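Local coordinates for TPR repeat-containing protein YrrB (Bacillus subtilis, PDB 2Q7F), which may act as an interaction mediator in the formation of complexes among RNA sulfuration components, RNA processing components and aminoacyl-tRNA synthetases, at residues 89-102 against 113-127. Numbering follows the deposited sequence.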
loop_
_atom_site.group_PDB
_atom_site.type_symbol
_atom_site.label_atom_id
_atom_site.label_comp_id
_atom_site.label_asym_id
_atom_site.label_seq_id
_atom_site.Cartn_x
_atom_site.Cartn_y
_atom_site.Cartn_z
ATOM N N SER A 89 11.016 -7.416 19.298
ATOM C CA SER A 89 10.540 -8.304 18.233
ATOM C C SER A 89 9.028 -8.244 18.000
ATOM O O SER A 89 8.503 -8.998 17.170
ATOM C CB SER A 89 10.959 -9.754 18.503
ATOM O OG SER A 89 12.225 -10.029 17.923
ATOM N N ALA A 90 8.329 -7.363 18.717
ATOM C CA ALA A 90 6.877 -7.278 18.593
ATOM C C ALA A 90 6.454 -6.658 17.254
ATOM O O ALA A 90 6.328 -5.438 17.109
ATOM C CB ALA A 90 6.288 -6.523 19.766
ATOM N N ALA A 91 6.240 -7.521 16.269
ATOM C CA ALA A 91 5.913 -7.098 14.903
ATOM C C ALA A 91 4.749 -6.107 14.822
ATOM O O ALA A 91 4.793 -5.152 14.041
ATOM C CB ALA A 91 5.631 -8.313 14.038
ATOM N N THR A 92 3.718 -6.336 15.631
ATOM C CA THR A 92 2.499 -5.528 15.584
ATOM C C THR A 92 2.756 -4.089 16.063
ATOM O O THR A 92 2.085 -3.163 15.638
ATOM C CB THR A 92 1.365 -6.192 16.392
ATOM O OG1 THR A 92 1.858 -6.573 17.682
ATOM C CG2 THR A 92 0.837 -7.445 15.675
ATOM N N ALA A 93 3.745 -3.903 16.930
ATOM C CA ALA A 93 4.145 -2.561 17.338
ATOM C C ALA A 93 4.828 -1.799 16.199
ATOM O O ALA A 93 4.567 -0.605 16.007
ATOM C CB ALA A 93 5.029 -2.611 18.562
ATOM N N TYR A 94 5.679 -2.483 15.430
ATOM C CA TYR A 94 6.278 -1.879 14.235
ATOM C C TYR A 94 5.203 -1.545 13.206
ATOM O O TYR A 94 5.222 -0.458 12.595
ATOM C CB TYR A 94 7.331 -2.798 13.614
ATOM C CG TYR A 94 8.577 -2.937 14.450
ATOM C CD1 TYR A 94 9.291 -1.802 14.859
ATOM C CD2 TYR A 94 9.059 -4.201 14.821
ATOM C CE1 TYR A 94 10.436 -1.919 15.622
ATOM C CE2 TYR A 94 10.212 -4.331 15.596
ATOM C CZ TYR A 94 10.893 -3.181 15.995
ATOM O OH TYR A 94 12.031 -3.273 16.772
ATOM N N TYR A 95 4.266 -2.478 13.026
ATOM C CA TYR A 95 3.159 -2.295 12.095
ATOM C C TYR A 95 2.220 -1.154 12.510
ATOM O O TYR A 95 1.826 -0.331 11.680
ATOM C CB TYR A 95 2.381 -3.594 11.938
ATOM C CG TYR A 95 1.284 -3.519 10.906
ATOM C CD1 TYR A 95 1.585 -3.455 9.546
ATOM C CD2 TYR A 95 -0.060 -3.493 11.283
ATOM C CE1 TYR A 95 0.580 -3.389 8.590
ATOM C CE2 TYR A 95 -1.073 -3.413 10.330
ATOM C CZ TYR A 95 -0.743 -3.370 8.989
ATOM O OH TYR A 95 -1.728 -3.292 8.033
ATOM N N GLY A 96 1.864 -1.113 13.793
ATOM C CA GLY A 96 0.980 -0.088 14.313
ATOM C C GLY A 96 1.606 1.278 14.165
ATOM O O GLY A 96 0.952 2.198 13.693
ATOM N N ALA A 97 2.876 1.410 14.549
ATOM C CA ALA A 97 3.597 2.679 14.408
ATOM C C ALA A 97 3.707 3.101 12.949
ATOM O O ALA A 97 3.651 4.288 12.642
ATOM C CB ALA A 97 4.986 2.592 15.033
ATOM N N GLY A 98 3.870 2.114 12.065
ATOM C CA GLY A 98 4.004 2.349 10.623
ATOM C C GLY A 98 2.781 3.018 10.039
ATOM O O GLY A 98 2.899 3.996 9.291
ATOM N N ASN A 99 1.604 2.501 10.405
ATOM C CA ASN A 99 0.342 3.092 9.984
ATOM C C ASN A 99 0.190 4.553 10.436
ATOM O O ASN A 99 -0.347 5.382 9.699
ATOM C CB ASN A 99 -0.834 2.240 10.447
ATOM C CG ASN A 99 -1.031 1.009 9.582
ATOM O OD1 ASN A 99 -1.124 -0.127 10.076
ATOM N ND2 ASN A 99 -1.092 1.224 8.275
ATOM N N VAL A 100 0.680 4.864 11.630
ATOM C CA VAL A 100 0.636 6.235 12.129
ATOM C C VAL A 100 1.489 7.123 11.223
ATOM O O VAL A 100 1.075 8.209 10.829
ATOM C CB VAL A 100 1.113 6.321 13.605
ATOM C CG1 VAL A 100 1.216 7.780 14.079
ATOM C CG2 VAL A 100 0.171 5.529 14.508
ATOM N N TYR A 101 2.670 6.622 10.883
ATOM C CA TYR A 101 3.583 7.316 10.005
ATOM C C TYR A 101 2.971 7.517 8.627
ATOM O O TYR A 101 3.208 8.543 7.982
ATOM C CB TYR A 101 4.916 6.575 9.925
ATOM C CG TYR A 101 5.831 6.895 11.078
ATOM C CD1 TYR A 101 6.377 8.173 11.225
ATOM C CD2 TYR A 101 6.162 5.930 12.023
ATOM C CE1 TYR A 101 7.227 8.480 12.293
ATOM C CE2 TYR A 101 7.014 6.230 13.104
ATOM C CZ TYR A 101 7.537 7.506 13.232
ATOM O OH TYR A 101 8.375 7.813 14.290
ATOM N N VAL A 102 2.175 6.546 8.190
ATOM C CA VAL A 102 1.498 6.636 6.898
ATOM C C VAL A 102 0.479 7.772 6.940
ATOM O O VAL A 102 0.457 8.628 6.054
ATOM C CB VAL A 102 0.842 5.288 6.484
ATOM C CG1 VAL A 102 -0.203 5.490 5.421
ATOM C CG2 VAL A 102 1.898 4.331 5.978
ATOM N N MET A 113 9.514 1.307 9.517
ATOM C CA MET A 113 8.657 0.545 10.433
ATOM C C MET A 113 8.113 -0.733 9.817
ATOM O O MET A 113 8.108 -1.792 10.473
ATOM C CB MET A 113 7.482 1.388 10.964
ATOM C CG MET A 113 7.838 2.471 12.018
ATOM S SD MET A 113 8.711 1.926 13.519
ATOM C CE MET A 113 10.409 2.335 13.088
ATOM N N PHE A 114 7.651 -0.639 8.570
ATOM C CA PHE A 114 7.081 -1.804 7.885
ATOM C C PHE A 114 8.116 -2.878 7.615
ATOM O O PHE A 114 7.833 -4.060 7.755
ATOM C CB PHE A 114 6.357 -1.420 6.598
ATOM C CG PHE A 114 5.059 -0.724 6.826
ATOM C CD1 PHE A 114 4.198 -1.134 7.848
ATOM C CD2 PHE A 114 4.676 0.339 6.020
ATOM C CE1 PHE A 114 2.975 -0.480 8.077
ATOM C CE2 PHE A 114 3.457 0.993 6.238
ATOM C CZ PHE A 114 2.606 0.578 7.269
ATOM N N GLU A 115 9.315 -2.466 7.226
ATOM C CA GLU A 115 10.373 -3.422 6.979
ATOM C C GLU A 115 10.825 -4.084 8.291
ATOM O O GLU A 115 11.192 -5.261 8.300
ATOM C CB GLU A 115 11.530 -2.774 6.209
ATOM C CG GLU A 115 12.169 -3.723 5.194
ATOM C CD GLU A 115 12.692 -3.021 3.944
ATOM O OE1 GLU A 115 11.901 -2.367 3.234
ATOM O OE2 GLU A 115 13.901 -3.136 3.662
ATOM N N LYS A 116 10.769 -3.344 9.397
ATOM C CA LYS A 116 11.064 -3.923 10.713
ATOM C C LYS A 116 9.990 -4.918 11.134
ATOM O O LYS A 116 10.294 -5.947 11.752
ATOM C CB LYS A 116 11.243 -2.845 11.783
ATOM C CG LYS A 116 12.539 -2.042 11.681
ATOM C CD LYS A 116 12.741 -1.224 12.935
ATOM C CE LYS A 116 13.691 -0.066 12.738
ATOM N NZ LYS A 116 15.038 -0.517 12.330
ATOM N N ALA A 117 8.738 -4.619 10.792
ATOM C CA ALA A 117 7.637 -5.534 11.073
ATOM C C ALA A 117 7.898 -6.848 10.349
ATOM O O ALA A 117 7.949 -7.926 10.972
ATOM C CB ALA A 117 6.308 -4.927 10.656
ATOM N N LEU A 118 8.103 -6.735 9.039
ATOM C CA LEU A 118 8.463 -7.858 8.198
ATOM C C LEU A 118 9.705 -8.587 8.729
ATOM O O LEU A 118 9.730 -9.821 8.773
ATOM C CB LEU A 118 8.661 -7.385 6.758
ATOM C CG LEU A 118 9.247 -8.307 5.683
ATOM C CD1 LEU A 118 8.501 -9.638 5.560
ATOM C CD2 LEU A 118 9.243 -7.591 4.353
ATOM N N ARG A 119 10.717 -7.835 9.153
ATOM C CA ARG A 119 11.906 -8.454 9.726
ATOM C C ARG A 119 11.612 -9.184 11.028
ATOM O O ARG A 119 12.216 -10.223 11.297
ATOM C CB ARG A 119 13.027 -7.440 9.916
ATOM C CG ARG A 119 14.163 -7.651 8.940
ATOM C CD ARG A 119 14.717 -6.362 8.385
ATOM N NE ARG A 119 15.023 -5.382 9.419
ATOM C CZ ARG A 119 15.200 -4.086 9.186
ATOM N NH1 ARG A 119 15.114 -3.618 7.946
ATOM N NH2 ARG A 119 15.469 -3.264 10.194
ATOM N N ALA A 120 10.679 -8.650 11.821
ATOM C CA ALA A 120 10.337 -9.261 13.110
ATOM C C ALA A 120 9.403 -10.463 12.975
ATOM O O ALA A 120 9.187 -11.182 13.946
ATOM C CB ALA A 120 9.764 -8.230 14.084
ATOM N N GLY A 121 8.849 -10.680 11.781
ATOM C CA GLY A 121 8.079 -11.894 11.527
ATOM C C GLY A 121 6.754 -11.740 10.809
ATOM O O GLY A 121 6.286 -12.693 10.202
ATOM N N MET A 122 6.146 -10.556 10.867
ATOM C CA MET A 122 4.838 -10.345 10.243
ATOM C C MET A 122 4.927 -10.557 8.738
ATOM O O MET A 122 5.745 -9.925 8.064
ATOM C CB MET A 122 4.295 -8.949 10.557
ATOM C CG MET A 122 2.880 -8.666 10.049
ATOM S SD MET A 122 2.308 -7.037 10.610
ATOM C CE MET A 122 0.774 -6.882 9.715
ATOM N N GLU A 123 4.103 -11.470 8.227
ATOM C CA GLU A 123 4.021 -11.752 6.798
ATOM C C GLU A 123 2.567 -11.966 6.397
ATOM O O GLU A 123 2.011 -13.048 6.610
ATOM C CB GLU A 123 4.841 -12.997 6.444
ATOM C CG GLU A 123 6.348 -12.823 6.534
ATOM C CD GLU A 123 7.101 -14.139 6.401
ATOM O OE1 GLU A 123 6.812 -14.911 5.460
ATOM O OE2 GLU A 123 7.991 -14.399 7.238
ATOM N N ASN A 124 1.947 -10.930 5.835
ATOM C CA ASN A 124 0.573 -11.027 5.322
ATOM C C ASN A 124 0.256 -9.977 4.257
ATOM O O ASN A 124 1.020 -9.035 4.047
ATOM C CB ASN A 124 -0.455 -10.985 6.466
ATOM C CG ASN A 124 -0.305 -9.762 7.339
ATOM O OD1 ASN A 124 -0.302 -8.626 6.856
ATOM N ND2 ASN A 124 -0.186 -9.985 8.643
ATOM N N GLY A 125 -0.881 -10.146 3.592
ATOM C CA GLY A 125 -1.249 -9.326 2.447
ATOM C C GLY A 125 -1.195 -7.845 2.741
ATOM O O GLY A 125 -0.669 -7.068 1.944
ATOM N N ASP A 126 -1.730 -7.459 3.893
ATOM C CA ASP A 126 -1.794 -6.055 4.267
ATOM C C ASP A 126 -0.412 -5.426 4.406
ATOM O O ASP A 126 -0.185 -4.305 3.922
ATOM C CB ASP A 126 -2.578 -5.896 5.570
ATOM C CG ASP A 126 -4.052 -6.189 5.397
ATOM O OD1 ASP A 126 -4.775 -6.202 6.415
ATOM O OD2 ASP A 126 -4.494 -6.406 4.245
ATOM N N LEU A 127 0.501 -6.154 5.056
ATOM C CA LEU A 127 1.844 -5.656 5.278
ATOM C C LEU A 127 2.608 -5.503 3.978
ATOM O O LEU A 127 3.252 -4.475 3.760
ATOM C CB LEU A 127 2.636 -6.542 6.240
ATOM C CG LEU A 127 4.129 -6.178 6.367
ATOM C CD1 LEU A 127 4.375 -4.792 7.030
ATOM C CD2 LEU A 127 4.909 -7.269 7.086
#
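Tyr94 and Tyr95 leave helix 91-103 by different first torsions: Tyr94 has CG anti to its carbonyl carbon (chi1 -70°), which sets its ring face under the Lys116 side chain, whereas Tyr95 has CG anti to the backbone N (chi1 -175°), which carries its ring to Phe114 and Met122. Over one face of Tyr94, Lys116 CB sits above the ring centre in a CH-pi contact, and Lys116 CD runs on to 3.6 Å from Tyr94 CE1. The same ring meets Met113 SD at its edge, 4.0 Å from Tyr94 CD1, a Met-aromatic contact; Ala120 CB lies near the ring plane. Tyr94 is a knob among Met113, Lys116, Ala117 and Ala120, and its hydroxyl is hydrogen-bonded to Ser88 O. Replacing it with an alanine would probably leave the lysine methylenes and the methionine sulfur without their aromatic partner and open a gap between the helices. Met122, its chain extended, drops CE 3.5 Å from the centroid of Tyr95, almost on the ring normal. Phe114 meets Tyr95 obliquely, the planes 48° apart, and the bare CA of Gly98 lies over the Phe114 face, which lets the ring come in close to the helix backbone. Val102 CG2 closes on the edge of Phe114, 3.7 Å from CE2. Near the start of helix 91-103, Ala91 CB rests 3.8 Å from Met122 CB. No hydrogen bond joins the two sides. Helices 91-103 and 107-120 form the antiparallel hairpin of a TPR unit; the axes of 91-102 and 113-120 approach to 7.7 Å. Gly121, with positive phi, follows in a Schellman motif, and Asn124 OD1 caps helix 125-137 by accepting from Leu127 N. Helix 73-86 packs on Tyr94 and Ala97, while helix 125-137 reaches Phe114 through Met130, continuing the repeat stack.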